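Local coordinates for adhesion and penetration protein autotransporter (Haemophilus influenzae, PDB 3SYJ), which promotes bacterial adherence to host cells and invasion by binding a host structure, self-associates in bacterial aggregation, and is probably a serine protease, at residues K256-F259 with D260-E264; W800-P803 with S804-L808; N527-K530 with L531-R534; F543-D547 with K548-N552. All blocks are in the same frame, centred on the assembly; numbering follows the deposited sequence.

Contact 1 of 4, residues K256-F259 with D260-E264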
loop_
_atom_site.group_PDB
_atom_site.type_symbol
_atom_site.label_atom_id
_atom_site.label_comp_id
_atom_site.label_asym_id
_atom_site.label_seq_id
_atom_site.Cartn_x
_atom_site.Cartn_y
_atom_site.Cartn_z
ATOM N N LYS A 256 -0.767 -40.949 -60.030
ATOM C CA LYS A 256 -0.080 -41.468 -58.855
ATOM C C LYS A 256 0.676 -42.771 -59.139
ATOM O O LYS A 256 1.750 -43.002 -58.590
ATOM C CB LYS A 256 -1.101 -41.688 -57.740
ATOM C CG LYS A 256 -0.526 -42.037 -56.383
ATOM C CD LYS A 256 -0.461 -40.810 -55.492
ATOM C CE LYS A 256 -0.528 -41.190 -54.016
ATOM N NZ LYS A 256 -1.831 -41.825 -53.651
ATOM N N SER A 257 0.112 -43.623 -59.992
ATOM C CA SER A 257 0.732 -44.908 -60.312
ATOM C C SER A 257 1.948 -44.731 -61.194
ATOM O O SER A 257 2.923 -45.471 -61.079
ATOM C CB SER A 257 -0.258 -45.838 -61.011
ATOM O OG SER A 257 -0.976 -46.608 -60.066
ATOM N N TYR A 258 1.878 -43.760 -62.091
ATOM C CA TYR A 258 3.004 -43.468 -62.958
ATOM C C TYR A 258 4.127 -42.899 -62.120
ATOM O O TYR A 258 5.287 -43.275 -62.281
ATOM C CB TYR A 258 2.595 -42.474 -64.036
ATOM C CG TYR A 258 3.727 -41.917 -64.860
ATOM C CD1 TYR A 258 4.445 -42.727 -65.730
ATOM C CD2 TYR A 258 4.053 -40.568 -64.797
ATOM C CE1 TYR A 258 5.471 -42.210 -66.506
ATOM C CE2 TYR A 258 5.070 -40.042 -65.568
ATOM C CZ TYR A 258 5.776 -40.868 -66.421
ATOM O OH TYR A 258 6.792 -40.346 -67.187
ATOM N N PHE A 259 3.787 -41.999 -61.208
ATOM C CA PHE A 259 4.818 -41.418 -60.370
ATOM C C PHE A 259 5.522 -42.490 -59.542
ATOM O O PHE A 259 6.736 -42.446 -59.380
ATOM C CB PHE A 259 4.265 -40.351 -59.437
ATOM C CG PHE A 259 5.269 -39.885 -58.437
ATOM C CD1 PHE A 259 6.291 -39.032 -58.816
ATOM C CD2 PHE A 259 5.232 -40.346 -57.130
ATOM C CE1 PHE A 259 7.241 -38.615 -57.903
ATOM C CE2 PHE A 259 6.180 -39.933 -56.215
ATOM C CZ PHE A 259 7.187 -39.066 -56.607
ATOM N N ASP A 260 4.753 -43.444 -59.020
ATOM C CA ASP A 260 5.314 -44.541 -58.237
ATOM C C ASP A 260 6.326 -45.334 -59.049
ATOM O O ASP A 260 7.353 -45.758 -58.523
ATOM C CB ASP A 260 4.211 -45.465 -57.708
ATOM C CG ASP A 260 3.437 -44.847 -56.553
ATOM O OD1 ASP A 260 3.860 -43.777 -56.061
ATOM O OD2 ASP A 260 2.405 -45.428 -56.138
ATOM N N GLU A 261 6.051 -45.527 -60.334
ATOM C CA GLU A 261 7.001 -46.227 -61.190
ATOM C C GLU A 261 8.309 -45.451 -61.345
ATOM O O GLU A 261 9.384 -46.043 -61.378
ATOM C CB GLU A 261 6.393 -46.521 -62.557
ATOM C CG GLU A 261 5.281 -47.550 -62.518
ATOM C CD GLU A 261 4.603 -47.713 -63.859
ATOM O OE1 GLU A 261 5.158 -47.221 -64.863
ATOM O OE2 GLU A 261 3.516 -48.329 -63.910
ATOM N N ILE A 262 8.212 -44.129 -61.446
ATOM C CA ILE A 262 9.396 -43.290 -61.573
ATOM C C ILE A 262 10.190 -43.352 -60.278
ATOM O O ILE A 262 11.404 -43.493 -60.282
ATOM C CB ILE A 262 9.025 -41.809 -61.833
ATOM C CG1 ILE A 262 8.200 -41.664 -63.115
ATOM C CG2 ILE A 262 10.276 -40.933 -61.870
ATOM C CD1 ILE A 262 8.777 -42.384 -64.304
ATOM N N PHE A 263 9.484 -43.249 -59.162
ATOM C CA PHE A 263 10.133 -43.164 -57.869
ATOM C C PHE A 263 10.907 -44.435 -57.552
ATOM O O PHE A 263 12.064 -44.370 -57.141
ATOM C CB PHE A 263 9.103 -42.884 -56.781
ATOM C CG PHE A 263 9.704 -42.485 -55.459
ATOM C CD1 PHE A 263 10.091 -41.175 -55.226
ATOM C CD2 PHE A 263 9.862 -43.415 -54.443
ATOM C CE1 PHE A 263 10.630 -40.801 -54.012
ATOM C CE2 PHE A 263 10.402 -43.044 -53.227
ATOM C CZ PHE A 263 10.785 -41.736 -53.010
ATOM N N GLU A 264 10.265 -45.584 -57.740
ATOM C CA GLU A 264 10.871 -46.879 -57.425
ATOM C C GLU A 264 12.052 -47.188 -58.337
ATOM O O GLU A 264 12.940 -47.964 -57.981
ATOM C CB GLU A 264 9.830 -47.999 -57.495
ATOM C CG GLU A 264 8.887 -48.016 -56.292
ATOM C CD GLU A 264 7.586 -48.767 -56.549
ATOM O OE1 GLU A 264 7.315 -49.125 -57.721
ATOM O OE2 GLU A 264 6.831 -48.992 -55.576
HETATM O O HOH W 1 1.307 -47.381 -57.572
#
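Y258 and I262, one helical turn apart in helix 256-266, meet through a CH-pi contact: I262 CG1 lies 4.3 Å from the centroid of the Y258 ring, over one face but shifted toward the rim. I262 CD1 reaches on to the phenol end, 4.0 Å from Y258 CZ. The tyrosine ring is put there by a first torsion that sets CG opposite its own nitrogen (chi1 170°), and its OH is hydrogen-bonded to the carbonyl of N102, in a loop that also touches I262.

F259 and F263 form the one ring pair of the contact, side by side and pointing the same way. Their planes are inclined by 39°, and F259 CZ comes 3.8 Å from F263 CD1. Y67 meets F259 edge-to-face, and both phenylalanines touch strand 61-64.

Four backbone bonds of the i to i+4 kind carry the turn. The shortest joins F263 N to F259 O at 2.9 Å.

On the polar side, a water donates to D260 OD2 at 2.7 Å and makes a weak, long contact with S257 OG. K256 NZ stays 6.1 Å from D260 OD2, too far for a salt bridge.

The helix is therefore amphipathic: the rings and I262 face strand 61-64, Y67 and the N102 loop, and the phenol OH is satisfied by the N102 carbonyl, while charge and water gather on another flank.

Contact 2 of 4, residues W800-P803 with S804-L808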
loop_
_atom_site.group_PDB
_atom_site.type_symbol
_atom_site.label_atom_id
_atom_site.label_comp_id
_atom_site.label_asym_id
_atom_site.label_seq_id
_atom_site.Cartn_x
_atom_site.Cartn_y
_atom_site.Cartn_z
ATOM N N TRP A 800 -6.765 20.636 -10.287
ATOM C CA TRP A 800 -6.414 19.541 -9.394
ATOM C C TRP A 800 -7.454 19.396 -8.291
ATOM O O TRP A 800 -7.704 20.338 -7.538
ATOM C CB TRP A 800 -5.033 19.785 -8.786
ATOM C CG TRP A 800 -4.627 18.776 -7.767
ATOM C CD1 TRP A 800 -5.007 17.467 -7.713
ATOM C CD2 TRP A 800 -3.739 18.981 -6.665
ATOM N NE1 TRP A 800 -4.421 16.847 -6.638
ATOM C CE2 TRP A 800 -3.634 17.755 -5.979
ATOM C CE3 TRP A 800 -3.021 20.085 -6.189
ATOM C CZ2 TRP A 800 -2.840 17.600 -4.839
ATOM C CZ3 TRP A 800 -2.236 19.929 -5.057
ATOM C CH2 TRP A 800 -2.152 18.697 -4.396
ATOM N N THR A 801 -8.067 18.221 -8.210
ATOM C CA THR A 801 -9.014 17.928 -7.136
ATOM C C THR A 801 -8.374 17.040 -6.070
ATOM O O THR A 801 -8.244 15.827 -6.244
ATOM C CB THR A 801 -10.303 17.268 -7.661
ATOM O OG1 THR A 801 -11.026 18.212 -8.454
ATOM C CG2 THR A 801 -11.183 16.818 -6.505
ATOM N N MET A 802 -7.974 17.667 -4.970
ATOM C CA MET A 802 -7.320 16.988 -3.861
ATOM C C MET A 802 -8.235 15.921 -3.273
ATOM O O MET A 802 -9.427 16.160 -3.089
ATOM C CB MET A 802 -6.973 18.014 -2.788
ATOM C CG MET A 802 -5.695 17.746 -2.036
ATOM S SD MET A 802 -5.338 19.141 -0.957
ATOM C CE MET A 802 -5.553 20.482 -2.113
ATOM N N PRO A 803 -7.680 14.734 -2.976
ATOM C CA PRO A 803 -8.462 13.615 -2.435
ATOM C C PRO A 803 -8.470 13.582 -0.906
ATOM O O PRO A 803 -9.385 13.010 -0.311
ATOM C CB PRO A 803 -7.716 12.380 -2.965
ATOM C CG PRO A 803 -6.483 12.913 -3.706
ATOM C CD PRO A 803 -6.300 14.327 -3.272
ATOM N N SER A 804 -7.452 14.184 -0.292
ATOM C CA SER A 804 -7.274 14.161 1.156
ATOM C C SER A 804 -6.236 15.194 1.600
ATOM O O SER A 804 -5.642 15.879 0.770
ATOM C CB SER A 804 -6.838 12.765 1.605
ATOM O OG SER A 804 -5.570 12.431 1.060
ATOM N N ASP A 805 -6.022 15.306 2.908
ATOM C CA ASP A 805 -4.989 16.189 3.441
ATOM C C ASP A 805 -3.688 15.999 2.668
ATOM O O ASP A 805 -3.301 14.874 2.353
ATOM C CB ASP A 805 -4.746 15.919 4.930
ATOM C CG ASP A 805 -5.762 16.604 5.823
ATOM O OD1 ASP A 805 -6.788 17.091 5.302
ATOM O OD2 ASP A 805 -5.529 16.658 7.049
ATOM N N THR A 806 -3.015 17.105 2.373
ATOM C CA THR A 806 -1.840 17.078 1.510
ATOM C C THR A 806 -0.790 18.077 1.960
ATOM O O THR A 806 -1.120 19.178 2.398
ATOM C CB THR A 806 -2.217 17.413 0.050
ATOM O OG1 THR A 806 -2.564 16.213 -0.647
ATOM C CG2 THR A 806 -1.055 18.085 -0.668
ATOM N N THR A 807 0.475 17.695 1.836
ATOM C CA THR A 807 1.567 18.609 2.136
ATOM C C THR A 807 2.493 18.806 0.943
ATOM O O THR A 807 2.888 17.850 0.275
ATOM C CB THR A 807 2.381 18.131 3.345
ATOM O OG1 THR A 807 1.508 17.999 4.471
ATOM C CG2 THR A 807 3.486 19.124 3.675
ATOM N N LEU A 808 2.819 20.039 0.690
ATOM C CA LEU A 808 3.758 20.382 -0.341
ATOM C C LEU A 808 4.740 21.382 0.207
ATOM O O LEU A 808 4.538 21.960 1.233
ATOM C CB LEU A 808 3.045 20.984 -1.546
ATOM C CG LEU A 808 1.904 20.246 -2.188
ATOM C CD1 LEU A 808 1.244 21.084 -3.177
ATOM C CD2 LEU A 808 2.347 18.965 -2.799
#
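A corner of the beta-helix that forms the long stem of the passenger domain is turned here: strand 799-801 ends, the chain bends through P803 to D805, and strand 806-808 starts on the next face, the directions of 800-803 and 804-808 differing by 126°. W800, M802, T806 and L808 all send their side chains into the angle.

W800 and its two partners approach from opposite directions, meeting at the rim of the indole. The benzo edge does the touching: T806 CG2 lies 3.9 Å from W800 CH2, and L808 CD1 lies 4.1 Å from W800 CZ3, both near the ring plane. With W800 CG swung opposite the backbone nitrogen (chi1 175°), the six-membered ring is carried across the corner, while NE1 on the other ring is hydrogen-bonded to H783 O of the neighbouring coil.

M802 fills the inside of the bend. Its CG is 3.4 Å from S804 O, and the chain bends about CG-SD (chi3 -49°), turning CE aside, with SD resting 3.7 Å from T806 CB. T806 OG1 lies 3.4 Å from both S804 O and D805 O, in weak contacts that leave its proton unsettled.

I785, I818 and L853 of adjoining strands add to the apolar filling. Outside, D805 OD2 makes a long, weak ion pair with K635 of the second subunit, while its OD1 accepts from T852 N.

The corner is thus joined across its interior by carbon and sulfur contacts, whereas the polar NE1 of the buried indole is satisfied by the coil beside it.

Contact 3 of 4, residues N527-K530 with L531-R534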
loop_
_atom_site.group_PDB
_atom_site.type_symbol
_atom_site.label_atom_id
_atom_site.label_comp_id
_atom_site.label_asym_id
_atom_site.label_seq_id
_atom_site.Cartn_x
_atom_site.Cartn_y
_atom_site.Cartn_z
ATOM N N ASN A 527 29.058 -6.086 -57.262
ATOM C CA ASN A 527 28.105 -6.929 -56.557
ATOM C C ASN A 527 27.972 -6.488 -55.118
ATOM O O ASN A 527 28.248 -7.239 -54.181
ATOM C CB ASN A 527 28.465 -8.408 -56.654
ATOM C CG ASN A 527 29.771 -8.726 -56.003
ATOM O OD1 ASN A 527 29.988 -9.850 -55.560
ATOM N ND2 ASN A 527 30.661 -7.735 -55.929
ATOM N N ILE A 528 27.556 -5.239 -54.972
ATOM C CA ILE A 528 27.316 -4.629 -53.682
ATOM C C ILE A 528 26.028 -5.183 -53.087
ATOM O O ILE A 528 24.987 -5.190 -53.744
ATOM C CB ILE A 528 27.213 -3.103 -53.855
ATOM C CG1 ILE A 528 28.527 -2.564 -54.428
ATOM C CG2 ILE A 528 26.873 -2.424 -52.552
ATOM C CD1 ILE A 528 28.527 -1.084 -54.692
ATOM N N ASN A 529 26.106 -5.682 -51.859
ATOM C CA ASN A 529 24.896 -6.002 -51.106
ATOM C C ASN A 529 24.555 -4.830 -50.198
ATOM O O ASN A 529 25.099 -4.690 -49.105
ATOM C CB ASN A 529 25.058 -7.284 -50.289
ATOM C CG ASN A 529 23.770 -7.689 -49.582
ATOM O OD1 ASN A 529 22.860 -6.881 -49.408
ATOM N ND2 ASN A 529 23.693 -8.948 -49.172
ATOM N N LYS A 530 23.651 -3.988 -50.679
ATOM C CA LYS A 530 23.266 -2.755 -50.007
ATOM C C LYS A 530 22.893 -2.956 -48.545
ATOM O O LYS A 530 23.067 -2.051 -47.737
ATOM C CB LYS A 530 22.088 -2.113 -50.749
ATOM C CG LYS A 530 22.170 -0.597 -50.851
ATOM C CD LYS A 530 23.369 -0.182 -51.708
ATOM C CE LYS A 530 23.513 1.336 -51.802
ATOM N NZ LYS A 530 22.459 2.000 -52.634
ATOM N N LEU A 531 22.361 -4.132 -48.211
ATOM C CA LEU A 531 21.927 -4.406 -46.838
ATOM C C LEU A 531 23.075 -4.294 -45.835
ATOM O O LEU A 531 22.851 -4.048 -44.655
ATOM C CB LEU A 531 21.280 -5.794 -46.727
ATOM C CG LEU A 531 19.786 -5.914 -47.026
ATOM C CD1 LEU A 531 19.522 -5.514 -48.444
ATOM C CD2 LEU A 531 19.305 -7.335 -46.797
ATOM N N ASP A 532 24.303 -4.477 -46.317
ATOM C CA ASP A 532 25.485 -4.478 -45.458
ATOM C C ASP A 532 26.066 -3.086 -45.234
ATOM O O ASP A 532 27.039 -2.932 -44.498
ATOM C CB ASP A 532 26.568 -5.382 -46.050
ATOM C CG ASP A 532 26.177 -6.849 -46.027
ATOM O OD1 ASP A 532 25.560 -7.282 -45.033
ATOM O OD2 ASP A 532 26.492 -7.573 -46.992
ATOM N N TYR A 533 25.482 -2.070 -45.861
ATOM C CA TYR A 533 26.076 -0.737 -45.792
ATOM C C TYR A 533 25.079 0.327 -45.385
ATOM O O TYR A 533 25.307 1.521 -45.598
ATOM C CB TYR A 533 26.758 -0.387 -47.115
ATOM C CG TYR A 533 27.791 -1.417 -47.496
ATOM C CD1 TYR A 533 29.074 -1.373 -46.964
ATOM C CD2 TYR A 533 27.475 -2.459 -48.358
ATOM C CE1 TYR A 533 30.023 -2.323 -47.298
ATOM C CE2 TYR A 533 28.415 -3.412 -48.701
ATOM C CZ TYR A 533 29.688 -3.338 -48.164
ATOM O OH TYR A 533 30.625 -4.283 -48.497
ATOM N N ARG A 534 23.984 -0.116 -44.775
ATOM C CA ARG A 534 22.925 0.781 -44.345
ATOM C C ARG A 534 23.012 1.041 -42.848
ATOM O O ARG A 534 23.544 0.228 -42.097
ATOM C CB ARG A 534 21.561 0.185 -44.697
ATOM C CG ARG A 534 21.241 0.211 -46.186
ATOM C CD ARG A 534 20.987 1.636 -46.659
ATOM N NE ARG A 534 19.828 2.236 -45.997
ATOM C CZ ARG A 534 18.618 2.331 -46.543
ATOM N NH1 ARG A 534 18.403 1.861 -47.765
ATOM N NH2 ARG A 534 17.621 2.895 -45.869
HETATM O O HOH W 2 26.147 -10.455 -47.457
#
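D532 N and Y533 N reach back three residues, to N529 O at 2.9 Å and K530 O at 3.1 Å, so the backbone winds tightly through a short 3-10 turn. Y533 N comes from above the carbonyl plane of K530, 58° out of it, although its N-H points nearly straight at the oxygen.

N529 also uses its side chain. With CG placed opposite the backbone nitrogen (chi1 -176°), OD1 swings over the start of the turn and accepts from L531 N at 3.0 Å, the donor tilted from the amide plane; L531 CB packs beside the same oxygen.

The D532 carboxylate crosses N529 obliquely, its plane turned 47° from the amide, and OD2 lies 3.6 Å from N529 CB. A water bridges the two, donating to D532 OD2 at 2.9 Å and accepting only weakly from N529 ND2. D532 OD1 is held by R491 in a salt bridge.

Y533 turns an edge to the backbone: its CD2 is 3.3 Å from N529 O, near the ring plane. R534 CG passes 3.3 Å from K530 O before the guanidinium pairs with E536.

An asparagine side-chain oxygen accepting the N-H two residues on is an Asx turn, and here it lies at the start of the 3-10 turn. It sits at the surface, in the loop between strands 510-514 and 536-539, where L531 touches D90 and R491.

Contact 4 of 4, residues F543-D547 with K548-N552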
loop_
_atom_site.group_PDB
_atom_site.type_symbol
_atom_site.label_atom_id
_atom_site.label_comp_id
_atom_site.label_asym_id
_atom_site.label_seq_id
_atom_site.Cartn_x
_atom_site.Cartn_y
_atom_site.Cartn_z
ATOM N N PHE A 543 12.805 -13.532 -30.613
ATOM C CA PHE A 543 13.835 -13.840 -29.621
ATOM C C PHE A 543 13.170 -14.499 -28.426
ATOM O O PHE A 543 12.379 -13.875 -27.726
ATOM C CB PHE A 543 14.557 -12.573 -29.164
ATOM C CG PHE A 543 15.479 -12.001 -30.193
ATOM C CD1 PHE A 543 16.680 -12.625 -30.483
ATOM C CD2 PHE A 543 15.150 -10.844 -30.873
ATOM C CE1 PHE A 543 17.533 -12.110 -31.434
ATOM C CE2 PHE A 543 16.006 -10.314 -31.830
ATOM C CZ PHE A 543 17.199 -10.948 -32.110
ATOM N N GLY A 544 13.473 -15.769 -28.199
ATOM C CA GLY A 544 12.844 -16.499 -27.117
ATOM C C GLY A 544 11.863 -17.507 -27.674
ATOM O O GLY A 544 11.326 -17.329 -28.769
ATOM N N GLU A 545 11.632 -18.575 -26.925
ATOM C CA GLU A 545 10.744 -19.632 -27.367
ATOM C C GLU A 545 9.303 -19.282 -27.027
ATOM O O GLU A 545 9.002 -18.883 -25.901
ATOM C CB GLU A 545 11.140 -20.954 -26.713
ATOM C CG GLU A 545 10.228 -22.110 -27.071
ATOM C CD GLU A 545 10.220 -22.405 -28.559
ATOM O OE1 GLU A 545 11.268 -22.827 -29.096
ATOM O OE2 GLU A 545 9.161 -22.213 -29.192
ATOM N N THR A 546 8.408 -19.420 -27.999
ATOM C CA THR A 546 6.995 -19.147 -27.755
ATOM C C THR A 546 6.193 -20.421 -27.493
ATOM O O THR A 546 5.109 -20.363 -26.920
ATOM C CB THR A 546 6.347 -18.403 -28.932
ATOM O OG1 THR A 546 6.711 -19.048 -30.157
ATOM C CG2 THR A 546 6.808 -16.948 -28.961
ATOM N N ASP A 547 6.723 -21.564 -27.920
ATOM C CA ASP A 547 6.035 -22.841 -27.735
ATOM C C ASP A 547 6.081 -23.277 -26.277
ATOM O O ASP A 547 7.160 -23.505 -25.718
ATOM C CB ASP A 547 6.638 -23.931 -28.621
ATOM C CG ASP A 547 5.889 -25.255 -28.508
ATOM O OD1 ASP A 547 4.946 -25.340 -27.688
ATOM O OD2 ASP A 547 6.238 -26.209 -29.241
ATOM N N LYS A 548 4.909 -23.401 -25.665
ATOM C CA LYS A 548 4.824 -23.761 -24.254
ATOM C C LYS A 548 5.420 -25.144 -23.969
ATOM O O LYS A 548 5.913 -25.399 -22.872
ATOM C CB LYS A 548 3.373 -23.711 -23.777
ATOM C CG LYS A 548 2.740 -22.332 -23.836
ATOM C CD LYS A 548 3.338 -21.408 -22.796
ATOM C CE LYS A 548 2.506 -20.139 -22.638
ATOM N NZ LYS A 548 3.065 -19.261 -21.565
ATOM N N ASN A 549 5.370 -26.033 -24.955
ATOM C CA ASN A 549 5.872 -27.389 -24.760
ATOM C C ASN A 549 7.361 -27.538 -25.049
ATOM O O ASN A 549 7.893 -28.647 -25.050
ATOM C CB ASN A 549 5.051 -28.406 -25.563
ATOM C CG ASN A 549 3.741 -28.780 -24.869
ATOM O OD1 ASN A 549 2.982 -27.913 -24.434
ATOM N ND2 ASN A 549 3.477 -30.078 -24.763
ATOM N N LYS A 550 8.029 -26.414 -25.295
ATOM C CA LYS A 550 9.478 -26.405 -25.430
ATOM C C LYS A 550 10.059 -25.509 -24.351
ATOM O O LYS A 550 9.380 -24.609 -23.858
ATOM C CB LYS A 550 9.893 -25.931 -26.823
ATOM C CG LYS A 550 9.480 -26.899 -27.921
ATOM C CD LYS A 550 10.118 -26.572 -29.264
ATOM C CE LYS A 550 9.779 -27.649 -30.293
ATOM N NZ LYS A 550 10.509 -27.483 -31.580
ATOM N N HIS A 551 11.307 -25.760 -23.977
ATOM C CA HIS A 551 11.924 -25.009 -22.892
ATOM C C HIS A 551 12.379 -23.599 -23.307
ATOM O O HIS A 551 13.166 -23.426 -24.240
ATOM C CB HIS A 551 13.072 -25.813 -22.259
ATOM C CG HIS A 551 13.617 -25.195 -21.006
ATOM N ND1 HIS A 551 12.823 -24.893 -19.918
ATOM C CD2 HIS A 551 14.875 -24.816 -20.667
ATOM C CE1 HIS A 551 13.567 -24.355 -18.966
ATOM N NE2 HIS A 551 14.816 -24.302 -19.393
ATOM N N ASN A 552 11.876 -22.592 -22.606
ATOM C CA ASN A 552 12.323 -21.226 -22.829
ATOM C C ASN A 552 13.476 -20.879 -21.881
ATOM O O ASN A 552 13.271 -20.260 -20.838
ATOM C CB ASN A 552 11.156 -20.244 -22.672
ATOM C CG ASN A 552 11.473 -18.858 -23.212
ATOM O OD1 ASN A 552 12.337 -18.699 -24.073
ATOM N ND2 ASN A 552 10.770 -17.847 -22.707
#
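E545 N donates to the side-chain oxygen N552 OD1 at 2.9 Å, coming from 59° above the amide plane. Out along the glutamate, CB also lies near that oxygen, at 3.7 Å from N552 OD1. CG packs 3.8 Å from K550 CB, and a bend at chi2 (61°) then folds the carboxylate back over its own chain. There OE2 accepts from D547 N at 2.8 Å through its anti lone pair and is also salt-bridged to R479. OE1 is hydrogen-bonded to H504, so both oxygens are occupied.

D547 opens a type I turn closed by K550 N to D547 O. Its OD1 takes N549 N at 2.9 Å, an Asx turn within the beta turn, while OD2 lies 3.6 Å from K550 CG. K550 NZ stays 5.0 Å from D547 OD2, beyond salt-bridge range.

The loop leaves strand 542-543 and leads to strand 555-559. E545 touches strand 499-502 of the preceding coil, N552 ND2 bonds to N575 O at the end of strand 567-575 in the next, and N552 N is hydrogen-bonded to Q915 of the second subunit.

Overall arrangement
From the N terminus the four contacts follow in series, 256-264, 527-534, 543-552 and 800-808; each is local, and none nests in or crosses another. Contact 1 is a turn of helix 256-266, which is followed by 269-272, the first strand of the parallel sheet. Contacts 3 and 4 come close in sequence, their nearest atoms about 15 Å apart: one turns a loop leading into strand 536-539, the other closes a loop out of strand 542-543. Contact 2 turns a corner far along the stem, its centre about 85 Å from that of contact 1 and across the chain's centre from it. Contacts 2 and 4 both touch the second subunit.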